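Local coordinates for haloacid dehalogenase (Pseudomonas aeruginosa, PDB 3UMC), which probably hydrolyses the carbon-halogen bond of L-2-haloacids, at residues Q110-T113 and G114-H117; S39-E42 and Q43-L47; P81-H84 and L85-H89. All blocks are in the same frame, centred on the assembly; numbering follows the deposited sequence.

Contact 1. Residues Q110-T113 and G114-H117; sequences QRIT and GFWH
I112 and F115 carry a local contact at the carboxyl end of helix 106-113, where the chain passes into a 3-10 turn in the helical cap domain that this family inserts into its parallel-sheet core. The helix loses its regular bonding gradually here. G114 N shares itself between Q110 O and R111 O, each at 3.2 Å and weak at angles near 130°. The next amide makes one firmer bond, F115 N to I112 O at 3.0 Å. The side chains of I112 and F115 run side by side in the same direction. With CG of F115 beside its own backbone N (chi1 -84°), the ring comes back along the helix and lays one face over I112 CA, a CH-pi contact of 3.8 Å to the ring centroid, 11° off the normal. I112 CG2 adds a methyl contact to CD2 of the same ring. Helix 36-50 packs against both: F44 touches I112 and meets the F115 ring edge-to-face. W116 turns elsewhere and stacks on H89 of helix 85-99, with its indole edge brought up to the helix end: CD1 lies 3.5 Å from T113 O, which sits in the plane of the ring.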
# COMPACT_ATOMS: atom_id res chain seq x y z
N GLN A 110 18.29 -1.22 19.02
CA GLN A 110 17.73 -1.34 17.69
C GLN A 110 16.99 -2.65 17.59
O GLN A 110 15.88 -2.70 17.07
CB GLN A 110 18.81 -1.26 16.61
CG GLN A 110 19.30 0.16 16.42
CD GLN A 110 20.32 0.31 15.33
OE1 GLN A 110 20.56 -0.61 14.53
NE2 GLN A 110 20.95 1.49 15.28
N ARG A 111 17.60 -3.69 18.13
CA ARG A 111 17.03 -5.00 18.13
C ARG A 111 15.70 -5.05 18.91
O ARG A 111 14.73 -5.60 18.42
CB ARG A 111 18.02 -5.97 18.76
CG ARG A 111 17.65 -7.39 18.55
CD ARG A 111 18.34 -8.26 19.58
NE ARG A 111 17.99 -9.65 19.37
CZ ARG A 111 18.68 -10.68 19.86
NH1 ARG A 111 19.77 -10.48 20.60
NH2 ARG A 111 18.27 -11.91 19.60
N ILE A 112 15.67 -4.45 20.09
CA ILE A 112 14.49 -4.53 20.93
C ILE A 112 13.32 -3.72 20.34
O ILE A 112 12.22 -4.19 20.32
CB ILE A 112 14.81 -4.09 22.39
CG1 ILE A 112 15.81 -5.08 23.04
CG2 ILE A 112 13.56 -3.98 23.26
CD1 ILE A 112 16.61 -4.44 24.19
N THR A 113 13.60 -2.52 19.87
CA THR A 113 12.66 -1.70 19.14
C THR A 113 11.99 -2.40 17.95
O THR A 113 10.84 -2.08 17.62
CB THR A 113 13.37 -0.45 18.66
OG1 THR A 113 13.71 0.31 19.81
CG2 THR A 113 12.48 0.40 17.75
N GLY A 114 12.71 -3.33 17.32
CA GLY A 114 12.24 -4.06 16.15
C GLY A 114 11.42 -5.30 16.53
O GLY A 114 10.97 -6.08 15.67
N PHE A 115 11.27 -5.51 17.83
CA PHE A 115 10.37 -6.53 18.37
C PHE A 115 8.95 -6.36 17.86
O PHE A 115 8.27 -7.32 17.58
CB PHE A 115 10.34 -6.41 19.89
CG PHE A 115 11.47 -7.11 20.59
CD1 PHE A 115 12.56 -7.63 19.90
CD2 PHE A 115 11.44 -7.26 21.99
CE1 PHE A 115 13.59 -8.29 20.57
CE2 PHE A 115 12.50 -7.93 22.67
CZ PHE A 115 13.54 -8.44 21.95
N TRP A 116 8.54 -5.11 17.76
CA TRP A 116 7.24 -4.76 17.28
C TRP A 116 7.06 -5.04 15.81
O TRP A 116 6.01 -4.80 15.33
CB TRP A 116 7.03 -3.31 17.46
CG TRP A 116 6.96 -2.90 18.82
CD1 TRP A 116 7.94 -2.31 19.54
CD2 TRP A 116 5.80 -2.92 19.64
NE1 TRP A 116 7.48 -1.98 20.78
CE2 TRP A 116 6.17 -2.36 20.88
CE3 TRP A 116 4.49 -3.38 19.46
CZ2 TRP A 116 5.27 -2.25 21.95
CZ3 TRP A 116 3.59 -3.24 20.52
CH2 TRP A 116 4.00 -2.69 21.76
N HIS A 117 8.07 -5.58 15.12
CA HIS A 117 8.03 -5.77 13.71
C HIS A 117 7.70 -7.20 13.37
O HIS A 117 7.43 -7.54 12.22
CB HIS A 117 9.39 -5.36 13.10
CG HIS A 117 9.65 -3.87 13.11
ND1 HIS A 117 10.06 -3.19 11.97
CD2 HIS A 117 9.58 -2.94 14.09
CE1 HIS A 117 10.22 -1.91 12.26
NE2 HIS A 117 9.93 -1.73 13.53

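Contact 2. Residues S39-E42 and Q43-L47; sequences SLIE and QFQAL
Q43 meets S39 one turn earlier on helix 36-50, and its side chain does more of the work here than any other. The backbone amide Q43 N bonds to S39 O at 3.2 Å and also, weakly, to L40 O. The side-chain amide then comes back to the first of these oxygens: Q43 NE2 to S39 O is 3.2 Å, at a fairly straight 153°. The two donors approach from opposite faces of the S39 carbonyl plane, while S39 O lies close to the plane of the Q43 amide. Holding CG beside the backbone N (chi1 -79°) and extending beyond it carries the Q43 amide back along the helix. NE2 also donates to F115 O, outside the helix, so the two partners together fix how the amide is turned.

E42 contributes mostly through its backbone, A46 N reaching E42 O at 3.1 Å; its carboxylate makes a long, weak ion pair with R120. On the buried side, L40 and F44 are one turn apart. The F44 N to L40 O bond is 3.0 Å and almost linear at 176°, and CD2 of the F44 ring comes within 3.3 Å of L40 O. L40 CB and F44 CE2 are only loosely apposed, at 4.5 Å. This is the i to i+4 pattern of an amphipathic alpha helix, one side turned to the other helices of the cap domain and E42 and Q45 on the exposed side.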
# COMPACT_ATOMS: atom_id res chain seq x y z
N SER A 39 3.88 -11.74 21.63
CA SER A 39 5.06 -11.72 20.77
C SER A 39 6.19 -10.93 21.41
O SER A 39 7.36 -11.30 21.27
CB SER A 39 4.71 -11.12 19.40
OG SER A 39 3.75 -11.93 18.75
N LEU A 40 5.90 -9.83 22.07
CA LEU A 40 6.96 -9.11 22.69
C LEU A 40 7.48 -9.96 23.87
O LEU A 40 8.68 -10.12 24.03
CB LEU A 40 6.53 -7.71 23.13
CG LEU A 40 6.85 -6.61 22.10
CD1 LEU A 40 6.19 -6.85 20.69
CD2 LEU A 40 6.45 -5.29 22.63
N ILE A 41 6.60 -10.51 24.70
CA ILE A 41 7.05 -11.27 25.87
C ILE A 41 8.01 -12.35 25.42
O ILE A 41 9.13 -12.48 25.95
CB ILE A 41 5.88 -11.91 26.65
CG1 ILE A 41 5.14 -10.82 27.37
CG2 ILE A 41 6.34 -12.92 27.69
CD1 ILE A 41 3.86 -11.28 27.90
N GLU A 42 7.59 -13.09 24.42
CA GLU A 42 8.37 -14.16 23.85
C GLU A 42 9.77 -13.70 23.40
O GLU A 42 10.75 -14.42 23.58
CB GLU A 42 7.60 -14.72 22.68
CG GLU A 42 8.10 -16.04 22.13
CD GLU A 42 6.97 -16.91 21.55
OE1 GLU A 42 5.76 -16.64 21.86
OE2 GLU A 42 7.30 -17.88 20.80
N GLN A 43 9.86 -12.50 22.84
CA GLN A 43 11.09 -12.06 22.26
C GLN A 43 12.04 -11.62 23.39
O GLN A 43 13.24 -11.84 23.34
CB GLN A 43 10.83 -10.95 21.23
CG GLN A 43 10.33 -11.50 19.88
CD GLN A 43 10.03 -10.38 18.87
OE1 GLN A 43 10.79 -10.16 17.92
NE2 GLN A 43 8.97 -9.68 19.09
N PHE A 44 11.49 -10.95 24.39
CA PHE A 44 12.22 -10.66 25.61
C PHE A 44 12.84 -11.88 26.31
O PHE A 44 13.94 -11.75 26.83
CB PHE A 44 11.36 -9.91 26.61
CG PHE A 44 11.27 -8.46 26.34
CD1 PHE A 44 12.39 -7.66 26.44
CD2 PHE A 44 10.06 -7.86 25.95
CE1 PHE A 44 12.34 -6.30 26.18
CE2 PHE A 44 9.99 -6.50 25.70
CZ PHE A 44 11.14 -5.72 25.81
N GLN A 45 12.13 -13.00 26.33
CA GLN A 45 12.58 -14.26 26.95
C GLN A 45 13.64 -15.00 26.15
O GLN A 45 14.40 -15.79 26.71
CB GLN A 45 11.42 -15.26 27.06
CG GLN A 45 10.30 -14.91 28.03
CD GLN A 45 9.26 -15.99 28.08
OE1 GLN A 45 8.96 -16.62 27.06
NE2 GLN A 45 8.70 -16.23 29.25
N ALA A 46 13.60 -14.86 24.82
CA ALA A 46 14.65 -15.41 23.96
C ALA A 46 15.94 -14.64 24.21
O ALA A 46 17.03 -15.18 24.11
CB ALA A 46 14.25 -15.33 22.53
N LEU A 47 15.77 -13.37 24.53
CA LEU A 47 16.86 -12.50 24.83
C LEU A 47 17.45 -12.81 26.21
O LEU A 47 18.68 -12.86 26.40
CB LEU A 47 16.35 -11.07 24.82
CG LEU A 47 17.39 -9.98 24.82
CD1 LEU A 47 18.34 -10.10 23.59
CD2 LEU A 47 16.68 -8.63 24.89

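Contact 3. Residues P81-H84 and L85-H89; sequences PWQH and LDQLH
Q87 reaches back to H84 to close a capping box at the start of helix 85-99, with H84 as the N-cap residue. The Q87 side chain can be followed outward. CB sits 3.4 Å from H84 O and is also brushed by NE2 of Q83. CG passes beside the H84 imidazole, 3.5 Å from its CE1. CD continues across the ring at about a right angle to the line of the histidine, the amide and ring planes 50° apart. At the tip OE1 accepts from H84 N at 2.7 Å, a bond of 161°, and the same oxygen lies over the centre of one face of the H84 ring, 3.4 Å above its plane. NE2 ends near the amide of Q83, whose plane is steeply turned to that of Q87.

The other half of the box is slacker: Q87 N points at H84 ND1 from 3.5 Å, a weak bond, and shares itself with H84 O at 2.9 Å, also weak. The ND1 bond depends on H84 CG lying between its backbone N and carbonyl carbon (chi1 60°), which folds the ring toward the helix start so that CE1 can also rest on CB of D86. H84 lies near the subunit interface, where it packs on D187 of the second subunit. The first helical turn follows, with L88 N donating to H84 O at 3.1 Å.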
# COMPACT_ATOMS: atom_id res chain seq x y z
N PRO A 81 7.29 18.00 17.42
CA PRO A 81 7.19 17.75 15.97
C PRO A 81 6.93 16.27 15.65
O PRO A 81 7.09 15.41 16.54
CB PRO A 81 8.57 18.18 15.45
CG PRO A 81 9.49 17.87 16.58
CD PRO A 81 8.68 17.96 17.89
N TRP A 82 6.57 15.99 14.39
CA TRP A 82 6.22 14.66 13.92
C TRP A 82 7.36 13.67 14.16
O TRP A 82 8.50 13.91 13.78
CB TRP A 82 5.84 14.65 12.40
CG TRP A 82 5.57 13.22 11.94
CD1 TRP A 82 6.43 12.40 11.28
CD2 TRP A 82 4.39 12.45 12.21
NE1 TRP A 82 5.85 11.15 11.10
CE2 TRP A 82 4.60 11.16 11.66
CE3 TRP A 82 3.21 12.71 12.89
CZ2 TRP A 82 3.66 10.14 11.76
CZ3 TRP A 82 2.24 11.68 12.96
CH2 TRP A 82 2.49 10.41 12.40
N GLN A 83 7.04 12.57 14.82
CA GLN A 83 7.88 11.38 14.82
C GLN A 83 6.97 10.19 14.50
O GLN A 83 5.80 10.17 14.89
CB GLN A 83 8.57 11.17 16.17
CG GLN A 83 9.72 12.16 16.44
CD GLN A 83 10.52 11.84 17.74
OE1 GLN A 83 10.05 12.13 18.85
NE2 GLN A 83 11.70 11.21 17.58
N HIS A 84 7.50 9.22 13.78
CA HIS A 84 6.70 8.06 13.47
C HIS A 84 6.83 7.03 14.59
O HIS A 84 7.68 7.18 15.49
CB HIS A 84 6.96 7.51 12.05
CG HIS A 84 8.36 7.07 11.77
ND1 HIS A 84 9.09 6.29 12.64
CD2 HIS A 84 9.14 7.24 10.67
CE1 HIS A 84 10.28 6.04 12.11
NE2 HIS A 84 10.33 6.61 10.91
N LEU A 85 6.00 5.97 14.52
CA LEU A 85 5.86 5.06 15.65
C LEU A 85 7.15 4.34 16.00
O LEU A 85 7.42 4.14 17.19
CB LEU A 85 4.72 4.07 15.45
CG LEU A 85 4.34 3.21 16.65
CD1 LEU A 85 3.72 4.09 17.71
CD2 LEU A 85 3.35 2.01 16.29
N ASP A 86 7.95 3.93 15.00
CA ASP A 86 9.29 3.36 15.27
C ASP A 86 10.16 4.27 16.15
O ASP A 86 10.81 3.80 17.08
CB ASP A 86 10.04 3.05 13.95
CG ASP A 86 10.11 1.53 13.64
OD1 ASP A 86 10.13 0.70 14.56
OD2 ASP A 86 10.18 1.18 12.43
N GLN A 87 10.12 5.58 15.91
CA GLN A 87 10.88 6.54 16.73
C GLN A 87 10.33 6.64 18.12
O GLN A 87 11.10 6.73 19.09
CB GLN A 87 10.92 7.94 16.09
CG GLN A 87 11.59 7.98 14.68
CD GLN A 87 11.31 9.26 13.89
OE1 GLN A 87 10.20 9.52 13.43
NE2 GLN A 87 12.35 10.09 13.75
N LEU A 88 9.00 6.66 18.26
CA LEU A 88 8.40 6.74 19.58
C LEU A 88 8.66 5.44 20.33
O LEU A 88 8.91 5.47 21.54
CB LEU A 88 6.92 7.08 19.53
CG LEU A 88 6.48 8.40 18.86
CD1 LEU A 88 4.96 8.43 18.74
CD2 LEU A 88 7.00 9.71 19.55
N HIS A 89 8.65 4.31 19.65
CA HIS A 89 9.04 3.07 20.30
C HIS A 89 10.50 3.11 20.80
O HIS A 89 10.80 2.61 21.89
CB HIS A 89 8.85 1.84 19.41
CG HIS A 89 7.41 1.44 19.24
ND1 HIS A 89 6.99 0.48 18.34
CD2 HIS A 89 6.29 1.90 19.84
CE1 HIS A 89 5.69 0.34 18.43
NE2 HIS A 89 5.24 1.19 19.33

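Contact 1 sits between the other two. Its centre is about 11 Å from that of contact 2 and about 14 Å from that of contact 3, whereas contacts 2 and 3 have centres about 22 Å apart and do not touch. Toward contact 2 the join mixes a probable hydrogen bond, F115 O to Q43 NE2 at 2.9 Å, with packing: W116 CZ2 lies 3.3 Å from L40 CD2, and the R111 guanidinium lies against L47. Toward contact 3, H117 NE2 lies 2.6 Å from D86 OD1 in a probable hydrogen bond, beside the stack of W116 on H89. Where they touch, contact 1 joins helix 106-113 to helices 36-50 and 85-99 of the cap. In relatives the active site lies between such a cap and the parallel-sheet core.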